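Local structure of carbohydrate-binding protein (6N1B) at residues A[131-136]-A[152-157]; A[46-51]-A[381-386]; A[316-321]-A[400-405]. The protein probably removes the acetyl group from the N-acetylgalactosamine of the blood group A antigen, and binds the related B trisaccharide in its sugar pocket. All coordinates share one frame; numbering follows the deposited sequence.

Contact 1. Residues A[131-136]-A[152-157]; sequences AMMAYW and LRISYD
Leu152 and Tyr135 meet side by side on one face of these two antiparallel strands: methyl CD1 of Leu152 sits over one face of the Tyr135 ring, 3.9 Å from its centroid and only 6° off the ring normal, a CH-pi contact. Leu152 reaches it with CG anti to the backbone N (chi1 169°), which carries CD1 back over the neighbouring strand, where CB of Met133 also meets it at 3.8 Å. Next to them Met133 and Ile154 form the second non-hydrogen-bonded pair on this face. Trp136 reaches across to the neighbouring strand, to Arg153. Its CH2 atom lies 3.7 Å from CG of Arg153, whose extended aliphatic stem crosses the indole obliquely.

The backbones belong to the beta hairpin of strands 131-140 and 148-155, the middle pair of a four-stranded antiparallel sheet, one blade of what is probably a five-bladed beta-propeller. Two hydrogen-bonded pairs, Met132 with Ser155 and Ala134 with Arg153, hold the register; the bond from Ala134 N to Arg153 O is 2.8 Å long. Ala131 CB, at the end of the ladder, touches CD1 of Tyr156 at 3.8 Å.

Farther out, Tyr135 OH is anchored by the carbonyl of Gly246, and the Arg153 guanidinium by a salt bridge to Glu108 and by the carbonyls of Trp161 and Gly188. Trp174 lies against Ala131, Met133 and Ile154.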
ATOM      1  N   ALA A 131      -8.608  -7.258  15.558  1.00 10.78           N
ATOM      2  CA  ALA A 131      -8.448  -5.790  15.395  1.00 11.34           C
ATOM      3  C   ALA A 131      -7.633  -5.520  14.140  1.00  9.83           C
ATOM      4  O   ALA A 131      -6.783  -6.354  13.782  1.00 11.09           O
ATOM      5  CB  ALA A 131      -7.742  -5.157  16.583  1.00 10.27           C
ATOM      6  N   MET A 132      -7.894  -4.420  13.469  1.00  9.00           N
ATOM      7  CA  MET A 132      -7.048  -3.914  12.392  1.00  9.26           C
ATOM      8  C   MET A 132      -6.005  -2.958  12.929  1.00  8.29           C
ATOM      9  O   MET A 132      -6.232  -2.143  13.811  1.00  9.09           O
ATOM     10  CB  MET A 132      -7.917  -3.159  11.339  1.00  9.17           C
ATOM     11  CG  MET A 132      -8.929  -4.065  10.575  1.00 10.15           C
ATOM     12  SD  MET A 132      -8.138  -5.210   9.477  1.00 10.68           S
ATOM     13  CE  MET A 132      -9.633  -6.026   8.901  1.00 11.97           C
ATOM     14  N   MET A 133      -4.808  -3.080  12.272  1.00  8.31           N
ATOM     15  CA  MET A 133      -3.647  -2.238  12.599  1.00  8.71           C
ATOM     16  C   MET A 133      -3.267  -1.466  11.303  1.00  8.52           C
ATOM     17  O   MET A 133      -2.853  -2.104  10.363  1.00  9.12           O
ATOM     18  CB  MET A 133      -2.489  -3.120  13.046  1.00  9.52           C
ATOM     19  CG  MET A 133      -2.793  -4.036  14.229  1.00  9.05           C
ATOM     20  SD  MET A 133      -1.435  -5.135  14.683  1.00 10.02           S
ATOM     21  CE  MET A 133      -0.329  -4.005  15.527  1.00 10.08           C
ATOM     22  N   ALA A 134      -3.544  -0.147  11.322  1.00  7.97           N
ATOM     23  CA  ALA A 134      -3.314   0.647  10.146  1.00  9.42           C
ATOM     24  C   ALA A 134      -2.016   1.516  10.369  1.00  8.24           C
ATOM     25  O   ALA A 134      -1.984   2.361  11.292  1.00  9.04           O
ATOM     26  CB  ALA A 134      -4.499   1.593   9.896  1.00 10.40           C
ATOM     27  N   TYR A 135      -1.012   1.245   9.543  1.00  8.02           N
ATOM     28  CA  TYR A 135       0.274   1.951   9.589  1.00  7.90           C
ATOM     29  C   TYR A 135       0.330   2.996   8.494  1.00  8.42           C
ATOM     30  O   TYR A 135      -0.290   2.826   7.426  1.00  9.29           O
ATOM     31  CB  TYR A 135       1.397   0.934   9.347  1.00  7.85           C
ATOM     32  CG  TYR A 135       1.532  -0.130  10.431  1.00  8.34           C
ATOM     33  CD1 TYR A 135       0.823  -1.319  10.359  1.00  8.90           C
ATOM     34  CD2 TYR A 135       2.434   0.005  11.467  1.00  8.25           C
ATOM     35  CE1 TYR A 135       0.987  -2.280  11.328  1.00  8.20           C
ATOM     36  CE2 TYR A 135       2.620  -0.955  12.444  1.00  8.84           C
ATOM     37  CZ  TYR A 135       1.912  -2.141  12.319  1.00  8.12           C
ATOM     38  OH  TYR A 135       2.053  -3.140  13.254  1.00  9.50           O
ATOM     39  N   TRP A 136       1.134   4.019   8.688  1.00  8.50           N
ATOM     40  CA  TRP A 136       1.446   4.965   7.587  1.00  8.06           C
ATOM     41  C   TRP A 136       2.769   5.655   7.930  1.00  8.42           C
ATOM     42  O   TRP A 136       3.337   5.470   9.000  1.00  9.28           O
ATOM     43  CB  TRP A 136       0.326   5.976   7.340  1.00  7.40           C
ATOM     44  CG  TRP A 136       0.179   7.001   8.418  1.00  8.55           C
ATOM     45  CD1 TRP A 136       0.724   8.272   8.422  1.00  9.75           C
ATOM     46  CD2 TRP A 136      -0.528   6.883   9.650  1.00  7.91           C
ATOM     47  NE1 TRP A 136       0.448   8.937   9.591  1.00  9.46           N
ATOM     48  CE2 TRP A 136      -0.358   8.106  10.342  1.00  9.02           C
ATOM     49  CE3 TRP A 136      -1.258   5.878  10.269  1.00  9.08           C
ATOM     50  CZ2 TRP A 136      -0.861   8.316  11.584  1.00 10.61           C
ATOM     51  CZ3 TRP A 136      -1.797   6.123  11.528  1.00 10.48           C
ATOM     52  CH2 TRP A 136      -1.623   7.324  12.175  1.00 11.28           C
ATOM     53  N   LEU A 152       0.850   4.460  13.668  1.00  8.90           N
ATOM     54  CA  LEU A 152      -0.092   3.333  13.789  1.00  8.70           C
ATOM     55  C   LEU A 152      -1.357   3.776  14.503  1.00  8.27           C
ATOM     56  O   LEU A 152      -1.288   4.452  15.579  1.00  9.45           O
ATOM     57  CB  LEU A 152       0.576   2.235  14.571  1.00  8.85           C
ATOM     58  CG  LEU A 152      -0.254   1.059  15.066  1.00  9.34           C
ATOM     59  CD1 LEU A 152      -0.880   0.254  13.922  1.00  9.53           C
ATOM     60  CD2 LEU A 152       0.580   0.151  15.953  1.00 10.95           C
ATOM     61  N   ARG A 153      -2.485   3.416  13.897  1.00  8.41           N
ATOM     62  CA  ARG A 153      -3.799   3.512  14.600  1.00  9.39           C
ATOM     63  C   ARG A 153      -4.443   2.136  14.471  1.00  8.41           C
ATOM     64  O   ARG A 153      -4.392   1.491  13.435  1.00  9.13           O
ATOM     65  CB  ARG A 153      -4.718   4.563  13.927  1.00  9.38           C
ATOM     66  CG  ARG A 153      -4.333   6.015  14.302  1.00 10.18           C
ATOM     67  CD  ARG A 153      -5.170   7.038  13.522  1.00  9.95           C
ATOM     68  NE  ARG A 153      -4.826   8.407  13.897  1.00 10.81           N
ATOM     69  CZ  ARG A 153      -5.453   9.167  14.797  1.00 10.37           C
ATOM     70  NH1 ARG A 153      -6.515   8.733  15.441  1.00 11.70           N
ATOM     71  NH2 ARG A 153      -5.001  10.410  15.038  1.00 11.39           N
ATOM     72  N   ILE A 154      -5.120   1.722  15.575  1.00  9.02           N
ATOM     73  CA  ILE A 154      -5.759   0.400  15.663  1.00  8.93           C
ATOM     74  C   ILE A 154      -7.275   0.593  15.805  1.00  8.82           C
ATOM     75  O   ILE A 154      -7.744   1.617  16.386  1.00  9.10           O
ATOM     76  CB  ILE A 154      -5.188  -0.329  16.904  1.00  9.59           C
ATOM     77  CG1 ILE A 154      -3.709  -0.653  16.692  1.00  9.29           C
ATOM     78  CG2 ILE A 154      -5.979  -1.587  17.299  1.00 11.49           C
ATOM     79  CD1 ILE A 154      -2.925  -1.020  17.927  1.00  9.28           C
ATOM     80  N   SER A 155      -8.040  -0.380  15.261  1.00  8.68           N
ATOM     81  CA  SER A 155      -9.480  -0.313  15.443  1.00  8.68           C
ATOM     82  C   SER A 155     -10.019  -1.702  15.785  1.00  8.40           C
ATOM     83  O   SER A 155      -9.601  -2.715  15.179  1.00  9.77           O
ATOM     84  CB  SER A 155     -10.160   0.171  14.151  1.00 10.13           C
ATOM     85  OG  SER A 155     -11.585   0.305  14.277  1.00 10.15           O
ATOM     86  N   TYR A 156     -10.995  -1.699  16.715  1.00  9.83           N
ATOM     87  CA  TYR A 156     -11.803  -2.835  17.024  1.00 10.29           C
ATOM     88  C   TYR A 156     -13.143  -2.926  16.251  1.00  9.99           C
ATOM     89  O   TYR A 156     -13.660  -4.057  16.045  1.00 11.03           O
ATOM     90  CB  TYR A 156     -12.066  -2.939  18.507  1.00  9.88           C
ATOM     91  CG  TYR A 156     -10.880  -3.040  19.396  1.00  9.48           C
ATOM     92  CD1 TYR A 156     -10.145  -4.258  19.434  1.00  9.18           C
ATOM     93  CD2 TYR A 156     -10.441  -2.052  20.214  1.00 10.74           C
ATOM     94  CE1 TYR A 156      -9.094  -4.416  20.345  1.00  9.76           C
ATOM     95  CE2 TYR A 156      -9.383  -2.191  21.141  1.00 10.76           C
ATOM     96  CZ  TYR A 156      -8.717  -3.408  21.204  1.00 10.12           C
ATOM     97  OH  TYR A 156      -7.694  -3.599  22.095  1.00 11.35           O
ATOM     98  N   ASP A 157     -13.703  -1.755  15.983  1.00 10.54           N
ATOM     99  CA  ASP A 157     -15.068  -1.660  15.478  1.00 10.80           C
ATOM    100  C   ASP A 157     -15.172  -1.181  14.058  1.00 10.95           C
ATOM    101  O   ASP A 157     -16.259  -1.166  13.493  1.00 12.78           O
ATOM    102  CB  ASP A 157     -15.965  -0.756  16.403  1.00 12.15           C
ATOM    103  CG  ASP A 157     -15.551   0.693  16.413  1.00 12.60           C
ATOM    104  OD1 ASP A 157     -14.619   1.099  15.702  1.00 12.54           O
ATOM    105  OD2 ASP A 157     -16.187   1.438  17.207  1.00 16.15           O
TER

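Contact 2. Residues A[46-51]-A[381-386]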
ATOM      1  N   ALA A  46      -8.863  23.744  -7.568  1.00 12.39           N
ATOM      2  CA  ALA A  46      -7.818  23.535  -8.592  1.00 13.28           C
ATOM      3  C   ALA A  46      -7.514  22.071  -8.924  1.00 11.17           C
ATOM      4  O   ALA A  46      -6.613  21.756  -9.750  1.00 12.60           O
ATOM      5  CB  ALA A  46      -6.532  24.228  -8.222  1.00 15.70           C
ATOM      6  N   HIS A  47      -8.308  21.153  -8.308  1.00 10.89           N
ATOM      7  CA  HIS A  47      -8.120  19.707  -8.494  1.00 10.61           C
ATOM      8  C   HIS A  47      -9.377  18.934  -8.561  1.00 10.65           C
ATOM      9  O   HIS A  47     -10.344  19.209  -7.813  1.00 11.08           O
ATOM     10  CB  HIS A  47      -7.274  19.116  -7.319  1.00 11.69           C
ATOM     11  CG  HIS A  47      -5.908  19.687  -7.233  1.00 11.06           C
ATOM     12  ND1 HIS A  47      -4.939  19.304  -8.130  1.00 12.55           N
ATOM     13  CD2 HIS A  47      -5.345  20.575  -6.392  1.00 12.52           C
ATOM     14  CE1 HIS A  47      -3.799  19.987  -7.829  1.00 13.69           C
ATOM     15  NE2 HIS A  47      -4.030  20.774  -6.786  1.00 12.80           N
ATOM     16  N   ALA A  48      -9.415  17.992  -9.502  1.00 10.54           N
ATOM     17  CA  ALA A  48     -10.606  17.093  -9.563  1.00  9.32           C
ATOM     18  C   ALA A  48     -10.726  16.287  -8.275  1.00 10.02           C
ATOM     19  O   ALA A  48      -9.702  15.948  -7.592  1.00 10.29           O
ATOM     20  CB  ALA A  48     -10.460  16.133 -10.722  1.00 10.97           C
ATOM     21  N   ASP A  49     -11.943  16.011  -7.877  1.00  9.64           N
ATOM     22  CA  ASP A  49     -12.268  15.293  -6.661  1.00 10.29           C
ATOM     23  C   ASP A  49     -11.782  13.841  -6.731  1.00  9.86           C
ATOM     24  O   ASP A  49     -11.655  13.252  -7.760  1.00 10.11           O
ATOM     25  CB  ASP A  49     -13.802  15.295  -6.498  1.00 11.24           C
ATOM     26  CG  ASP A  49     -14.399  16.609  -6.037  1.00 13.13           C
ATOM     27  OD1 ASP A  49     -13.696  17.518  -5.584  1.00 15.68           O
ATOM     28  OD2 ASP A  49     -15.635  16.709  -6.140  1.00 20.37           O
ATOM     29  N   ASP A  50     -11.708  13.225  -5.521  1.00 10.81           N
ATOM     30  CA  ASP A  50     -11.644  11.797  -5.392  1.00 11.09           C
ATOM     31  C   ASP A  50     -10.378  11.148  -6.034  1.00  9.17           C
ATOM     32  O   ASP A  50     -10.389   9.990  -6.428  1.00  9.63           O
ATOM     33  CB  ASP A  50     -12.892  11.075  -5.801  1.00 11.03           C
ATOM     34  CG  ASP A  50     -14.098  11.505  -5.009  1.00 12.91           C
ATOM     35  OD1 ASP A  50     -13.953  11.829  -3.836  1.00 12.91           O
ATOM     36  OD2 ASP A  50     -15.188  11.654  -5.585  1.00 21.33           O
ATOM     37  N   GLN A  51      -9.295  11.948  -6.100  1.00  8.39           N
ATOM     38  CA  GLN A  51      -8.005  11.416  -6.498  1.00  8.90           C
ATOM     39  C   GLN A  51      -7.348  10.683  -5.283  1.00  7.58           C
ATOM     40  O   GLN A  51      -7.335  11.251  -4.192  1.00  9.24           O
ATOM     41  CB  GLN A  51      -7.099  12.493  -7.077  1.00  8.64           C
ATOM     42  CG  GLN A  51      -7.660  13.154  -8.339  1.00  8.58           C
ATOM     43  CD  GLN A  51      -6.714  14.164  -8.871  1.00  9.43           C
ATOM     44  OE1 GLN A  51      -5.598  13.767  -9.256  1.00 10.20           O
ATOM     45  NE2 GLN A  51      -7.085  15.438  -8.876  1.00  8.95           N
ATOM     46  N   SER A 381      -7.141  22.840 -13.274  1.00 15.18           N
ATOM     47  CA  SER A 381      -6.019  23.613 -13.733  1.00 15.52           C
ATOM     48  C   SER A 381      -4.637  23.146 -13.150  1.00 14.10           C
ATOM     49  O   SER A 381      -3.669  23.254 -13.889  1.00 15.16           O
ATOM     50  CB  SER A 381      -6.226  25.080 -13.335  1.00 17.51           C
ATOM     51  OG  SER A 381      -6.441  25.147 -11.931  1.00 20.36           O
ATOM     52  N   GLU A 382      -4.613  22.641 -11.940  1.00 12.89           N
ATOM     53  CA  GLU A 382      -3.402  22.229 -11.303  1.00 13.57           C
ATOM     54  C   GLU A 382      -3.323  20.711 -11.288  1.00 12.68           C
ATOM     55  O   GLU A 382      -2.374  20.207 -10.639  1.00 12.82           O
ATOM     56  CB  GLU A 382      -3.218  22.894  -9.933  1.00 14.79           C
ATOM     57  CG  GLU A 382      -3.150  24.386 -10.082  1.00 14.83           C
ATOM     58  CD  GLU A 382      -2.849  25.141  -8.802  1.00 19.65           C
ATOM     59  OE1 GLU A 382      -2.306  24.573  -7.850  1.00 23.75           O
ATOM     60  OE2 GLU A 382      -2.994  26.383  -8.912  1.00 26.32           O
ATOM     61  N   ASP A 383      -4.187  20.008 -12.010  1.00 10.97           N
ATOM     62  CA  ASP A 383      -4.043  18.567 -12.177  1.00 12.23           C
ATOM     63  C   ASP A 383      -3.017  18.274 -13.267  1.00 10.46           C
ATOM     64  O   ASP A 383      -3.380  17.954 -14.399  1.00 10.27           O
ATOM     65  CB  ASP A 383      -5.381  17.965 -12.484  1.00 11.02           C
ATOM     66  CG  ASP A 383      -6.332  17.859 -11.318  1.00 11.05           C
ATOM     67  OD1 ASP A 383      -5.849  17.787 -10.147  1.00 11.21           O
ATOM     68  OD2 ASP A 383      -7.575  17.996 -11.587  1.00 11.57           O
ATOM     69  N   ASP A 384      -1.744  18.371 -12.934  1.00 10.74           N
ATOM     70  CA  ASP A 384      -0.717  18.038 -13.866  1.00 11.02           C
ATOM     71  C   ASP A 384      -0.768  16.584 -14.330  1.00  9.78           C
ATOM     72  O   ASP A 384      -0.421  16.178 -15.459  1.00 11.43           O
ATOM     73  CB  ASP A 384       0.707  18.343 -13.344  1.00 10.99           C
ATOM     74  CG  ASP A 384       0.865  19.731 -12.845  1.00 12.20           C
ATOM     75  OD1 ASP A 384       0.521  20.692 -13.553  1.00 14.46           O
ATOM     76  OD2 ASP A 384       1.194  19.930 -11.689  1.00 15.21           O
ATOM     77  N   ARG A 385      -1.237  15.736 -13.354  1.00 10.48           N
ATOM     78  CA  ARG A 385      -1.532  14.328 -13.538  1.00 10.22           C
ATOM     79  C   ARG A 385      -2.792  14.056 -12.665  1.00  9.14           C
ATOM     80  O   ARG A 385      -3.179  14.937 -11.900  1.00 10.21           O
ATOM     81  CB  ARG A 385      -0.307  13.494 -12.969  1.00  9.88           C
ATOM     82  CG  ARG A 385       0.991  13.800 -13.658  1.00 11.71           C
ATOM     83  CD  ARG A 385       2.139  12.950 -13.155  1.00 14.19           C
ATOM     84  NE  ARG A 385       3.339  13.324 -13.899  1.00 15.51           N
ATOM     85  CZ  ARG A 385       4.550  13.380 -13.406  1.00 17.18           C
ATOM     86  NH1 ARG A 385       4.841  13.098 -12.157  1.00 17.97           N
ATOM     87  NH2 ARG A 385       5.482  13.868 -14.227  1.00 18.05           N
ATOM     88  N   ILE A 386      -3.363  12.892 -12.873  1.00  9.16           N
ATOM     89  CA  ILE A 386      -4.520  12.462 -12.088  1.00  8.81           C
ATOM     90  C   ILE A 386      -4.177  11.112 -11.460  1.00  8.07           C
ATOM     91  O   ILE A 386      -3.640  10.221 -12.072  1.00  8.80           O
ATOM     92  CB  ILE A 386      -5.793  12.333 -12.945  1.00  8.55           C
ATOM     93  CG1 ILE A 386      -6.272  13.666 -13.476  1.00  9.46           C
ATOM     94  CG2 ILE A 386      -6.934  11.652 -12.196  1.00 10.29           C
ATOM     95  CD1 ILE A 386      -6.951  14.582 -12.452  1.00  9.08           C
TER
HETATM   96  O   HOH W   1      -2.361  22.711  -6.025  1.00 18.90           O
HETATM   97  O   HOH W   2      -3.542  15.969  -9.353  1.00 13.22           O
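Ala46, Asp383 and Gln51 have the largest areas buried where the loop before strand 52-60 meets the turn leading into strand 385-395. The methyl of Ala46 lies 3.8 Å from CD of Glu382, while its carbonyl accepts a hydrogen bond from Glu382 N.

Asp383, the centre of an inverse gamma turn, turns its carboxylate into the loop and is gripped at both oxygens. OD2 offers its syn lone pair to Ala48 N at 2.8 Å and takes a second bond from Lys380 N. OD1 receives two donors from opposite faces of the carboxylate plane, His47 ND1 at 2.7 Å and Gln51 NE2 at 2.9 Å. The histidine keeps OD1 close to its own ring plane, although ring and carboxylate are turned 48° apart.

Gln51 reaches with an extended chain (chi2 -178°) toward Asp383, and its amide works at both ends. NE2 also donates to Ala48 O at 3.0 Å, bracing the loop across its bend, whereas OE1 accepts from Trp387 N and lies 3.6 Å from CD1 of Ile386, whose side chain crosses the glutamine at about a right angle. On the far edge of the His47 ring, a water links NE2 to OE1 of Glu382.

The neighbouring Asp384 forms a salt bridge with Arg79, a residue of the glycan pocket, so this junction adjoins the sugar site. Three N-H donors from the loop converge on one buried carboxylate, which should favour its charged form and fix the rotation of both the imidazole and the amide.

Contact 3. Residues A[316-321]-A[400-405]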
ATOM      1  N   GLY A 316      10.959 -13.962 -13.308  1.00 10.86           N
ATOM      2  CA  GLY A 316      11.124 -13.606 -14.690  1.00 11.63           C
ATOM      3  C   GLY A 316      11.829 -12.255 -14.898  1.00 11.27           C
ATOM      4  O   GLY A 316      12.165 -11.600 -13.894  1.00 15.07           O
ATOM      5  N   THR A 317      11.939 -11.807 -16.117  1.00 10.38           N
ATOM      6  CA  THR A 317      12.431 -10.555 -16.513  1.00 11.15           C
ATOM      7  C   THR A 317      11.345  -9.518 -16.784  1.00 10.30           C
ATOM      8  O   THR A 317      11.565  -8.313 -16.917  1.00 11.91           O
ATOM      9  CB  THR A 317      13.360 -10.598 -17.734  1.00 12.94           C
ATOM     10  OG1 THR A 317      12.615 -11.166 -18.810  1.00 14.75           O
ATOM     11  CG2 THR A 317      14.557 -11.408 -17.453  1.00 18.00           C
ATOM     12  N   LYS A 318      10.104 -10.056 -17.048  1.00 11.74           N
ATOM     13  CA  LYS A 318       9.034  -9.290 -17.557  1.00 11.09           C
ATOM     14  C   LYS A 318       8.257  -8.560 -16.451  1.00 10.37           C
ATOM     15  O   LYS A 318       8.089  -9.108 -15.357  1.00 11.05           O
ATOM     16  CB  LYS A 318       8.077 -10.201 -18.384  1.00 13.60           C
ATOM     17  CG  LYS A 318       8.795 -10.719 -19.636  1.00 16.45           C
ATOM     18  CD  LYS A 318       8.062 -11.832 -20.342  1.00 18.41           C
ATOM     19  CE  LYS A 318       6.713 -11.421 -20.809  1.00 23.74           C
ATOM     20  NZ  LYS A 318       6.121 -12.648 -21.575  1.00 21.57           N
ATOM     21  N   PRO A 319       7.663  -7.406 -16.753  1.00 10.37           N
ATOM     22  CA  PRO A 319       6.810  -6.710 -15.766  1.00 10.56           C
ATOM     23  C   PRO A 319       5.532  -7.453 -15.515  1.00 10.09           C
ATOM     24  O   PRO A 319       4.955  -8.093 -16.394  1.00 11.51           O
ATOM     25  CB  PRO A 319       6.532  -5.340 -16.390  1.00 12.44           C
ATOM     26  CG  PRO A 319       6.755  -5.589 -17.843  1.00 16.56           C
ATOM     27  CD  PRO A 319       7.738  -6.672 -17.989  1.00 12.41           C
ATOM     28  N   LEU A 320       5.097  -7.390 -14.264  1.00  9.25           N
ATOM     29  CA  LEU A 320       3.789  -7.833 -13.888  1.00  9.26           C
ATOM     30  C   LEU A 320       2.711  -6.858 -14.373  1.00  9.23           C
ATOM     31  O   LEU A 320       1.579  -7.349 -14.707  1.00 10.41           O
ATOM     32  CB  LEU A 320       3.728  -7.941 -12.319  1.00 11.28           C
ATOM     33  CG  LEU A 320       2.453  -8.323 -11.658  1.00 10.98           C
ATOM     34  CD1 LEU A 320       2.075  -9.761 -12.063  1.00 11.46           C
ATOM     35  CD2 LEU A 320       2.534  -8.187 -10.148  1.00 10.79           C
ATOM     36  N   LEU A 321       2.937  -5.585 -14.421  1.00  9.78           N
ATOM     37  CA  LEU A 321       1.913  -4.633 -14.831  1.00  9.27           C
ATOM     38  C   LEU A 321       2.681  -3.421 -15.339  1.00  9.22           C
ATOM     39  O   LEU A 321       3.630  -2.957 -14.678  1.00  9.49           O
ATOM     40  CB  LEU A 321       0.963  -4.268 -13.711  1.00 10.30           C
ATOM     41  CG  LEU A 321      -0.405  -3.697 -14.084  1.00 10.53           C
ATOM     42  CD1 LEU A 321      -1.199  -4.768 -14.804  1.00 11.74           C
ATOM     43  CD2 LEU A 321      -1.119  -3.164 -12.903  1.00 12.07           C
ATOM     44  N   MET A 400       2.201 -16.518 -13.940  1.00  9.02           N
ATOM     45  CA  MET A 400       3.595 -17.079 -13.918  1.00  9.84           C
ATOM     46  C   MET A 400       4.048 -17.473 -15.335  1.00 10.14           C
ATOM     47  O   MET A 400       5.198 -17.211 -15.687  1.00 10.82           O
ATOM     48  CB  MET A 400       3.633 -18.259 -13.006  1.00 11.44           C
ATOM     49  CG  MET A 400       3.448 -17.921 -11.524  1.00 10.45           C
ATOM     50  SD  MET A 400       4.742 -16.905 -10.795  1.00 11.78           S
ATOM     51  CE  MET A 400       6.027 -18.138 -10.614  1.00 13.31           C
ATOM     52  N   ARG A 401       3.147 -18.013 -16.121  1.00 10.90           N
ATOM     53  CA  ARG A 401       3.500 -18.445 -17.491  1.00 10.91           C
ATOM     54  C   ARG A 401       3.955 -17.202 -18.297  1.00 10.78           C
ATOM     55  O   ARG A 401       4.978 -17.240 -19.061  1.00 12.54           O
ATOM     56  CB  ARG A 401       2.355 -19.153 -18.195  1.00 12.65           C
ATOM     57  CG  ARG A 401       2.090 -20.477 -17.600  1.00 13.41           C
ATOM     58  CD  ARG A 401       0.885 -21.173 -18.213  1.00 15.62           C
ATOM     59  NE  ARG A 401       0.828 -22.488 -17.661  1.00 15.66           N
ATOM     60  CZ  ARG A 401      -0.111 -23.349 -17.891  1.00 17.45           C
ATOM     61  NH1 ARG A 401      -1.137 -23.089 -18.710  1.00 17.39           N
ATOM     62  NH2 ARG A 401      -0.036 -24.513 -17.369  1.00 16.55           N
ATOM     63  N   VAL A 402       3.240 -16.095 -18.128  1.00  9.89           N
ATOM     64  CA  VAL A 402       3.625 -14.885 -18.848  1.00 11.00           C
ATOM     65  C   VAL A 402       4.939 -14.352 -18.289  1.00 11.50           C
ATOM     66  O   VAL A 402       5.867 -13.998 -19.060  1.00 12.15           O
ATOM     67  CB  VAL A 402       2.562 -13.801 -18.801  1.00 11.71           C
ATOM     68  CG1 VAL A 402       3.004 -12.491 -19.372  1.00 13.47           C
ATOM     69  CG2 VAL A 402       1.287 -14.291 -19.497  1.00 13.43           C
ATOM     70  N   LEU A 403       5.088 -14.232 -16.963  1.00  9.74           N
ATOM     71  CA  LEU A 403       6.293 -13.694 -16.412  1.00 10.11           C
ATOM     72  C   LEU A 403       7.552 -14.441 -16.791  1.00 10.32           C
ATOM     73  O   LEU A 403       8.637 -13.839 -17.000  1.00 13.99           O
ATOM     74  CB  LEU A 403       6.166 -13.622 -14.903  1.00 10.09           C
ATOM     75  CG  LEU A 403       5.125 -12.691 -14.305  1.00 10.04           C
ATOM     76  CD1 LEU A 403       5.095 -12.821 -12.779  1.00 12.55           C
ATOM     77  CD2 LEU A 403       5.395 -11.254 -14.708  1.00 13.67           C
ATOM     78  N   LEU A 404       7.435 -15.783 -16.833  1.00 10.39           N
ATOM     79  CA  LEU A 404       8.560 -16.621 -17.074  1.00 10.72           C
ATOM     80  C   LEU A 404       8.707 -16.985 -18.553  1.00 12.56           C
ATOM     81  O   LEU A 404       9.662 -17.704 -18.928  1.00 15.50           O
ATOM     82  CB  LEU A 404       8.375 -17.943 -16.302  1.00 11.78           C
ATOM     83  CG  LEU A 404       8.440 -17.824 -14.805  1.00 11.97           C
ATOM     84  CD1 LEU A 404       7.941 -19.068 -14.111  1.00 16.22           C
ATOM     85  CD2 LEU A 404       9.854 -17.452 -14.357  1.00 15.29           C
ATOM     86  N   ASP A 405       7.827 -16.516 -19.397  1.00 13.87           N
ATOM     87  CA  ASP A 405       7.805 -16.943 -20.815  1.00 17.39           C
ATOM     88  C   ASP A 405       7.838 -18.438 -20.942  1.00 16.79           C
ATOM     89  O   ASP A 405       8.621 -19.001 -21.716  1.00 18.99           O
ATOM     90  CB  ASP A 405       8.950 -16.386 -21.630  1.00 20.12           C
ATOM     91  CG  ASP A 405       8.534 -15.741 -22.772  1.00 38.40           C
ATOM     92  OD1 ASP A 405       7.915 -16.417 -23.595  1.00 40.76           O
ATOM     93  OD2 ASP A 405       8.728 -14.533 -22.710  1.00 53.69           O
TER
HETATM   94  O   HOH W   3      11.070 -13.954 -18.023  1.00 18.28           O
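This is a peripheral loop-to-helix contact, partly buried, in which the irregular segment 316-321, following strand 313-314, lies against the C-terminal end of the short helix 396-404. The helix ends in a Schellman motif, with Asp405 at positive phi, and the loop packs on the carbonyls of Val402 and Leu403.

Lys318 provides the main polar link. Its chain heads for the helix and bends at chi3 (60°), which brings NZ to Val402 O at 2.9 Å, with the ammonium tilted 25° from the carbonyl plane. The same carbonyl takes Asp405 N at 3.2 Å from the opposite face, a bond of the helix end itself. NZ also reaches OD2 of Asp405, in a weak salt bridge at 3.4 Å. The methylenes next to NZ pass at about a right angle to the Val402 side chain, whose CG1 lies 3.8 Å from NZ.

Leu403 is the apolar counterpart and has the largest buried area of the contact. Its CB points away from the loop, but the branch turns back and CD2 rests 3.5 Å from Lys318 O, close also to the carbonyl of Pro319. From the sheet side, Leu303 of strand 300-306 packs on Leu403, and Leu301 faces both Leu320 and Leu321 in a classic beta bulge. Gly316 comes in close at the carbonyl of Leu403, its CA 3.4 Å away in a CA-H...O contact that leaves no room for a side chain. A water joins Thr317 N to Leu403 O.

The ammonium, bonded to Val402 O and weakly paired with Asp405, would be expected to offset both the negative end of the helix dipole and the aspartate's charge.

Overall arrangement
From the N terminus, the chain first passes through the loop 46-51 before strand 52-60; its partner segment 381-386 follows some 330 residues later. Contact 1 is nested inside that long loop: it closes a local hairpin between 131-136 and 152-157 within one four-stranded sheet. Contact 3 opens afterwards at 316-321, before contact 2 has closed, and ends at 400-405, so contacts 2 and 3 cross. Strand 385-395 runs straight into helix 396-404, carrying the chain from one to the other. Contact 2 thus ties an early loop to the last modelled strand, 385-395, and contact 3 fastens helix 396-404 beside strand 300-306. Contacts 1 and 3 lie on opposite sides of the chain's centre.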